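Local coordinates for protein 2-oxoglutarate-dependent dioxygenase DAO (Oryza sativa subsp. indica, PDB 6KUN) that probably oxidises the plant hormone indole-3-acetic acid to inactive 2-oxoindole-3-acetic acid as a 2-oxoglutarate-dependent, iron(II)-using dioxygenase of auxin catabolism, at residues B[69-74]-B[97-102]; B[74-79]-B[85-90]. All coordinates share one frame; numbering follows the deposited sequence.

Interaction 1 of 2, residues B[69-74]-B[97-102]; sequences DIIPGS and PADVDA
Ile71 O takes the N-H of Ser74 at 2.8 Å, and this bond closes a type II beta turn whose first residue, Ile71, reaches across to Asp99 and Ala102 at the start of helix 97-106. Pro72 and Gly73 fill the two corners; the positive phi of Gly73 (82°) suits the third position of a type II turn and favours glycine. The turn leaves the Ile71 side chain directed at the helix, and two of its methyl groups make the contact. With chi1 at 65°, CG1 lies between the backbone N and the carbonyl carbon and CG2 beside the N, a rotation that sends the CG1 branch to Asp99 and CG2 to Ala102. The longer branch, extended at chi2 (174°), brings Ile71 CD1 to 3.6 Å from Asp99 O and 4.1 Å from Asp99 CB, and the two side chains cross at about a right angle. The shorter branch meets the next turn of the helix, where Ile71 CG2 approaches Ala102 CB at 3.9 Å. Since Asp99 and Ala102 are three residues apart, one isoleucine spans roughly one helical turn. The backbones stay well separated, the nearest CA atoms, those of Ile71 and Ala102, being 7.1 Å apart. Phe103 and Arg106, farther along the helix, also touch Ile71. The carboxylate of Asp99 is engaged with another partner, OD2 accepting the backbone N-H of Asp93 just ahead of the helix. Within the two segments no hydrogen bond crosses and only 133 Å² is buried, so between them the loop meets the helix by van der Waals contact of Ile71, while Ile70 O adds a polar tie by accepting a hydrogen bond from Arg106 NH1.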
ATOM      1  N   ASP B  69      -7.762 -27.805   8.162  1.00 21.53           N
ATOM      2  CA  ASP B  69      -7.722 -29.139   7.576  1.00 28.39           C
ATOM      3  C   ASP B  69      -8.635 -29.263   6.362  1.00 31.24           C
ATOM      4  O   ASP B  69      -9.195 -30.327   6.085  1.00 29.38           O
ATOM      5  CB  ASP B  69      -8.068 -30.183   8.641  1.00 47.60           C
ATOM      6  CG  ASP B  69      -7.161 -30.078   9.877  1.00 59.87           C
ATOM      7  OD1 ASP B  69      -5.921 -30.238   9.741  1.00 54.28           O
ATOM      8  OD2 ASP B  69      -7.693 -29.808  10.982  1.00 60.28           O
ATOM      9  N   ILE B  70      -8.759 -28.213   5.549  1.00 24.47           N
ATOM     10  CA  ILE B  70      -9.707 -28.298   4.439  1.00 23.11           C
ATOM     11  C   ILE B  70      -9.161 -29.193   3.347  1.00 22.86           C
ATOM     12  O   ILE B  70      -9.938 -29.790   2.585  1.00 21.66           O
ATOM     13  CB  ILE B  70     -10.099 -26.902   3.907  1.00 29.36           C
ATOM     14  CG1 ILE B  70      -8.883 -26.018   3.673  1.00 25.45           C
ATOM     15  CG2 ILE B  70     -11.113 -26.249   4.863  1.00 22.75           C
ATOM     16  CD1 ILE B  70      -9.227 -24.644   3.025  1.00 24.56           C
ATOM     17  N   ILE B  71      -7.839 -29.280   3.210  1.00 20.27           N
ATOM     18  CA  ILE B  71      -7.207 -30.399   2.496  1.00 21.80           C
ATOM     19  C   ILE B  71      -6.122 -30.969   3.394  1.00 23.21           C
ATOM     20  O   ILE B  71      -5.632 -30.291   4.309  1.00 24.41           O
ATOM     21  CB  ILE B  71      -6.601 -29.994   1.129  1.00 23.77           C
ATOM     22  CG1 ILE B  71      -5.448 -29.019   1.307  1.00 26.04           C
ATOM     23  CG2 ILE B  71      -7.627 -29.368   0.226  1.00 36.33           C
ATOM     24  CD1 ILE B  71      -4.729 -28.693   0.029  1.00 30.11           C
ATOM     25  N   PRO B  72      -5.741 -32.209   3.175  1.00 29.83           N
ATOM     26  CA  PRO B  72      -4.933 -32.903   4.181  1.00 29.99           C
ATOM     27  C   PRO B  72      -3.694 -32.118   4.543  1.00 25.39           C
ATOM     28  O   PRO B  72      -2.901 -31.774   3.664  1.00 27.05           O
ATOM     29  CB  PRO B  72      -4.590 -34.229   3.490  1.00 28.31           C
ATOM     30  CG  PRO B  72      -5.695 -34.425   2.529  1.00 35.79           C
ATOM     31  CD  PRO B  72      -5.982 -33.050   1.996  1.00 37.66           C
ATOM     32  N   GLY B  73      -3.565 -31.768   5.823  1.00 21.76           N
ATOM     33  CA  GLY B  73      -2.421 -31.018   6.313  1.00 33.60           C
ATOM     34  C   GLY B  73      -2.462 -29.520   6.114  1.00 35.52           C
ATOM     35  O   GLY B  73      -1.540 -28.838   6.558  1.00 30.73           O
ATOM     36  N   SER B  74      -3.484 -28.968   5.462  1.00 23.08           N
ATOM     37  CA  SER B  74      -3.454 -27.565   5.078  1.00 20.44           C
ATOM     38  C   SER B  74      -4.747 -26.886   5.504  1.00 24.74           C
ATOM     39  O   SER B  74      -5.788 -27.511   5.644  1.00 19.85           O
ATOM     40  CB  SER B  74      -3.266 -27.415   3.572  1.00 20.86           C
ATOM     41  OG  SER B  74      -1.956 -27.774   3.166  1.00 22.81           O
ATOM     42  N   PRO B  97      -1.629 -28.235  -9.013  1.00 27.58           N
ATOM     43  CA  PRO B  97      -2.892 -27.573  -9.333  1.00 26.83           C
ATOM     44  C   PRO B  97      -4.091 -28.166  -8.623  1.00 24.50           C
ATOM     45  O   PRO B  97      -5.008 -27.432  -8.259  1.00 25.62           O
ATOM     46  CB  PRO B  97      -3.020 -27.748 -10.856  1.00 31.47           C
ATOM     47  CG  PRO B  97      -1.715 -28.288 -11.337  1.00 35.97           C
ATOM     48  CD  PRO B  97      -0.756 -28.355 -10.198  1.00 39.85           C
ATOM     49  N   ALA B  98      -4.107 -29.484  -8.423  1.00 26.14           N
ATOM     50  CA  ALA B  98      -5.262 -30.120  -7.808  1.00 26.52           C
ATOM     51  C   ALA B  98      -5.444 -29.687  -6.354  1.00 27.32           C
ATOM     52  O   ALA B  98      -6.584 -29.493  -5.897  1.00 27.34           O
ATOM     53  CB  ALA B  98      -5.104 -31.635  -7.931  1.00 32.83           C
ATOM     54  N   ASP B  99      -4.323 -29.495  -5.630  1.00 20.12           N
ATOM     55  CA  ASP B  99      -4.347 -29.049  -4.241  1.00 20.64           C
ATOM     56  C   ASP B  99      -4.768 -27.587  -4.131  1.00 25.33           C
ATOM     57  O   ASP B  99      -5.447 -27.188  -3.171  1.00 17.47           O
ATOM     58  CB  ASP B  99      -2.951 -29.164  -3.592  1.00 26.08           C
ATOM     59  CG  ASP B  99      -2.509 -30.599  -3.317  1.00 37.87           C
ATOM     60  OD1 ASP B  99      -3.294 -31.511  -3.566  1.00 29.03           O
ATOM     61  OD2 ASP B  99      -1.356 -30.804  -2.846  1.00 24.61           O
ATOM     62  N   VAL B 100      -4.251 -26.747  -5.034  1.00 19.87           N
ATOM     63  CA  VAL B 100      -4.599 -25.337  -5.035  1.00 16.29           C
ATOM     64  C   VAL B 100      -6.082 -25.173  -5.352  1.00 22.31           C
ATOM     65  O   VAL B 100      -6.785 -24.381  -4.724  1.00 18.76           O
ATOM     66  CB  VAL B 100      -3.714 -24.567  -6.042  1.00 23.52           C
ATOM     67  CG1 VAL B 100      -4.228 -23.151  -6.197  1.00 24.16           C
ATOM     68  CG2 VAL B 100      -2.218 -24.575  -5.615  1.00 24.57           C
ATOM     69  N   ASP B 101      -6.570 -25.901  -6.354  1.00 19.10           N
ATOM     70  CA  ASP B 101      -7.989 -25.839  -6.695  1.00 19.34           C
ATOM     71  C   ASP B 101      -8.865 -26.217  -5.496  1.00 19.55           C
ATOM     72  O   ASP B 101      -9.807 -25.493  -5.140  1.00 22.51           O
ATOM     73  CB  ASP B 101      -8.246 -26.752  -7.889  1.00 26.20           C
ATOM     74  CG  ASP B 101      -7.506 -26.318  -9.140  1.00 43.73           C
ATOM     75  OD1 ASP B 101      -6.894 -25.227  -9.156  1.00 51.58           O
ATOM     76  OD2 ASP B 101      -7.527 -27.088 -10.126  1.00 61.97           O
ATOM     77  N   ALA B 102      -8.554 -27.339  -4.839  1.00 20.17           N
ATOM     78  CA  ALA B 102      -9.416 -27.842  -3.765  1.00 16.60           C
ATOM     79  C   ALA B 102      -9.334 -26.972  -2.529  1.00 20.12           C
ATOM     80  O   ALA B 102     -10.339 -26.766  -1.833  1.00 22.37           O
ATOM     81  CB  ALA B 102      -9.038 -29.287  -3.433  1.00 23.56           C
TER

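Interaction 2 of 2, residues B[74-79]-B[85-90]; sequences SGYVPP and LYEAFG
Tyr76 leans over Phe89, with which it shares one face of an antiparallel hairpin, and its tip meets Glu87. Tyr76 CB lies 3.8 Å from Phe89 CE2. Because CG stands opposite the backbone N (chi1 178°), the ring runs along the hairpin toward Glu87. Tyr76 CD1 is the edge atom of an edge-to-face pair: it sits above one face of the Phe89 ring, displaced toward the rim and 3.6 Å from Phe89 CZ, with the planes at 60° and the centroids 5.1 Å apart. Tyr76 CD1 also comes within 3.4 Å of Ala88 O. Farther out, Glu87 OE2 lies at the ring edge beside CE1 and CZ, near the ring plane, and Tyr76 OH donates to Glu87 OE2 in a short bond of 2.5 Å that arrives 38° above the carboxylate plane. OE2 also forms a salt bridge with Lys64, and OE1 is held by Arg157 and Asn159, so both carboxylate oxygens have protein partners.

The hairpin consists of strands 75-77 and 86-92. In the large sheet of this jelly-roll dioxygenase, strand 75-77 is the outermost strand at one end, and strand 86-92 connects it to strand 151-158. Tyr76 and Phe89 form a non-hydrogen-bonded pair. On one side of it Gly75 and Gly90 are bonded through both backbone groups, Gly75 N to Gly90 O at 2.8 Å and Gly90 N to Gly75 O at 3.1 Å; on the other, Val77 and Ala88 are joined likewise. Gly75 has backbone angles that favour glycine. Beyond the paired residues, Pro79 CB rests 3.1 Å from Tyr86 O, and the ring of Tyr86 turns toward the active site, where its OH bonds to Asn156, a residue of the 2-oxoglutarate pocket.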
ATOM      1  N   SER B  74      -3.484 -28.968   5.462  1.00 23.08           N
ATOM      2  CA  SER B  74      -3.454 -27.565   5.078  1.00 20.44           C
ATOM      3  C   SER B  74      -4.747 -26.886   5.504  1.00 24.74           C
ATOM      4  O   SER B  74      -5.788 -27.511   5.644  1.00 19.85           O
ATOM      5  CB  SER B  74      -3.266 -27.415   3.572  1.00 20.86           C
ATOM      6  OG  SER B  74      -1.956 -27.774   3.166  1.00 22.81           O
ATOM      7  N   GLY B  75      -4.656 -25.571   5.691  1.00 17.59           N
ATOM      8  CA  GLY B  75      -5.785 -24.790   6.157  1.00 16.28           C
ATOM      9  C   GLY B  75      -5.363 -23.819   7.215  1.00 19.03           C
ATOM     10  O   GLY B  75      -4.196 -23.487   7.352  1.00 20.76           O
ATOM     11  N   TYR B  76      -6.334 -23.346   7.973  1.00 13.33           N
ATOM     12  CA  TYR B  76      -6.053 -22.401   9.042  1.00 19.29           C
ATOM     13  C   TYR B  76      -5.332 -23.072  10.212  1.00 22.64           C
ATOM     14  O   TYR B  76      -5.535 -24.247  10.508  1.00 24.28           O
ATOM     15  CB  TYR B  76      -7.377 -21.780   9.512  1.00 21.51           C
ATOM     16  CG  TYR B  76      -7.234 -20.820  10.649  1.00 24.87           C
ATOM     17  CD1 TYR B  76      -6.757 -19.545  10.439  1.00 22.66           C
ATOM     18  CD2 TYR B  76      -7.583 -21.176  11.928  1.00 24.73           C
ATOM     19  CE1 TYR B  76      -6.626 -18.654  11.475  1.00 29.59           C
ATOM     20  CE2 TYR B  76      -7.459 -20.293  12.975  1.00 26.41           C
ATOM     21  CZ  TYR B  76      -6.987 -19.053  12.755  1.00 26.16           C
ATOM     22  OH  TYR B  76      -6.845 -18.174  13.799  1.00 26.68           O
ATOM     23  N   VAL B  77      -4.474 -22.298  10.881  1.00 21.90           N
ATOM     24  CA  VAL B  77      -3.733 -22.749  12.050  1.00 29.13           C
ATOM     25  C   VAL B  77      -3.863 -21.653  13.109  1.00 30.85           C
ATOM     26  O   VAL B  77      -3.464 -20.505  12.859  1.00 29.01           O
ATOM     27  CB  VAL B  77      -2.257 -23.052  11.760  1.00 39.15           C
ATOM     28  CG1 VAL B  77      -1.646 -23.914  12.878  1.00 39.10           C
ATOM     29  CG2 VAL B  77      -2.096 -23.787  10.428  1.00 49.32           C
ATOM     30  N   PRO B  78      -4.469 -21.930  14.253  1.00 39.25           N
ATOM     31  CA  PRO B  78      -4.677 -20.881  15.252  1.00 29.68           C
ATOM     32  C   PRO B  78      -3.421 -20.641  16.064  1.00 28.00           C
ATOM     33  O   PRO B  78      -2.460 -21.419  15.994  1.00 24.82           O
ATOM     34  CB  PRO B  78      -5.800 -21.452  16.136  1.00 29.39           C
ATOM     35  CG  PRO B  78      -5.557 -22.901  16.082  1.00 31.93           C
ATOM     36  CD  PRO B  78      -5.119 -23.192  14.658  1.00 35.88           C
ATOM     37  N   PRO B  79      -3.401 -19.576  16.863  1.00 39.49           N
ATOM     38  CA  PRO B  79      -2.310 -19.313  17.807  1.00 47.72           C
ATOM     39  C   PRO B  79      -2.383 -20.210  19.047  1.00 50.95           C
ATOM     40  O   PRO B  79      -1.508 -21.067  19.231  1.00 56.84           O
ATOM     41  CB  PRO B  79      -2.498 -17.828  18.147  1.00 47.40           C
ATOM     42  CG  PRO B  79      -3.917 -17.529  17.867  1.00 43.58           C
ATOM     43  CD  PRO B  79      -4.402 -18.485  16.821  1.00 42.81           C
ATOM     44  N   LEU B  85       0.922 -15.106  19.299  1.00 41.98           N
ATOM     45  CA  LEU B  85       0.395 -13.999  18.593  1.00 44.59           C
ATOM     46  C   LEU B  85       0.275 -14.303  17.072  1.00 44.73           C
ATOM     47  O   LEU B  85      -0.125 -13.468  16.310  1.00 31.35           O
ATOM     48  CB  LEU B  85       1.246 -12.777  18.837  1.00 48.41           C
ATOM     49  CG  LEU B  85       1.465 -12.122  20.206  1.00 45.34           C
ATOM     50  CD1 LEU B  85       2.184 -10.808  20.036  1.00 41.82           C
ATOM     51  CD2 LEU B  85       0.205 -11.940  21.008  1.00 42.06           C
ATOM     52  N   TYR B  86       0.628 -15.515  16.675  1.00 44.71           N
ATOM     53  CA  TYR B  86       0.747 -15.917  15.280  1.00 37.00           C
ATOM     54  C   TYR B  86      -0.429 -16.787  14.869  1.00 37.40           C
ATOM     55  O   TYR B  86      -0.817 -17.696  15.604  1.00 35.51           O
ATOM     56  CB  TYR B  86       2.063 -16.664  15.067  1.00 30.94           C
ATOM     57  CG  TYR B  86       2.251 -17.261  13.688  1.00 36.52           C
ATOM     58  CD1 TYR B  86       2.414 -16.446  12.572  1.00 34.68           C
ATOM     59  CD2 TYR B  86       2.280 -18.630  13.499  1.00 37.13           C
ATOM     60  CE1 TYR B  86       2.592 -16.979  11.318  1.00 34.88           C
ATOM     61  CE2 TYR B  86       2.465 -19.177  12.232  1.00 45.08           C
ATOM     62  CZ  TYR B  86       2.619 -18.337  11.148  1.00 43.28           C
ATOM     63  OH  TYR B  86       2.804 -18.830   9.882  1.00 46.69           O
ATOM     64  N   GLU B  87      -1.018 -16.472  13.718  1.00 29.83           N
ATOM     65  CA  GLU B  87      -2.023 -17.317  13.084  1.00 25.92           C
ATOM     66  C   GLU B  87      -1.762 -17.291  11.584  1.00 25.20           C
ATOM     67  O   GLU B  87      -1.095 -16.394  11.067  1.00 22.22           O
ATOM     68  CB  GLU B  87      -3.451 -16.881  13.429  1.00 32.14           C
ATOM     69  CG  GLU B  87      -3.927 -15.608  12.766  1.00 37.55           C
ATOM     70  CD  GLU B  87      -5.245 -15.104  13.361  1.00 40.27           C
ATOM     71  OE1 GLU B  87      -5.229 -14.018  13.987  1.00 30.95           O
ATOM     72  OE2 GLU B  87      -6.301 -15.786  13.215  1.00 36.46           O
ATOM     73  N   ALA B  88      -2.275 -18.294  10.890  1.00 22.65           N
ATOM     74  CA  ALA B  88      -1.901 -18.418   9.499  1.00 29.06           C
ATOM     75  C   ALA B  88      -2.845 -19.345   8.761  1.00 26.84           C
ATOM     76  O   ALA B  88      -3.623 -20.091   9.363  1.00 22.83           O
ATOM     77  CB  ALA B  88      -0.463 -18.936   9.362  1.00 26.17           C
ATOM     78  N   PHE B  89      -2.766 -19.252   7.431  1.00 20.22           N
ATOM     79  CA  PHE B  89      -3.380 -20.180   6.491  1.00 13.07           C
ATOM     80  C   PHE B  89      -2.255 -20.726   5.642  1.00 21.36           C
ATOM     81  O   PHE B  89      -1.495 -19.935   5.054  1.00 25.60           O
ATOM     82  CB  PHE B  89      -4.401 -19.489   5.559  1.00 19.91           C
ATOM     83  CG  PHE B  89      -5.628 -18.977   6.244  1.00 27.29           C
ATOM     84  CD1 PHE B  89      -5.625 -17.755   6.899  1.00 23.44           C
ATOM     85  CD2 PHE B  89      -6.826 -19.685   6.146  1.00 27.15           C
ATOM     86  CE1 PHE B  89      -6.787 -17.253   7.488  1.00 23.32           C
ATOM     87  CE2 PHE B  89      -7.990 -19.204   6.730  1.00 20.87           C
ATOM     88  CZ  PHE B  89      -7.982 -17.994   7.395  1.00 20.59           C
ATOM     89  N   GLY B  90      -2.125 -22.043   5.588  1.00 21.23           N
ATOM     90  CA  GLY B  90      -1.099 -22.691   4.798  1.00 18.94           C
ATOM     91  C   GLY B  90      -1.679 -23.664   3.796  1.00 19.70           C
ATOM     92  O   GLY B  90      -2.701 -24.317   4.060  1.00 20.97           O
TER

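The two contacts lie on the same side of the protein, with centres about 15 Å apart, and meet at Ser74, where the loop 69-74 runs into strand 75-77. Along the chain the order is loop, strand 75-77, strand 86-92 and helix 97-106, so the hairpin of interaction 2 falls between the two partners of interaction 1. Ile70 CG1 packs 4.2 Å from Gly75 CA, and Ser74 OG accepts the N-H of Cys92, tying the junction to the end of the second strand. Interaction 2 extends the main sheet and includes Tyr86, whose side chain lies about 5 Å from the bound 2-oxoglutarate; interaction 1, away from the annotated sites, sets the loop before the hairpin against the helix that follows it.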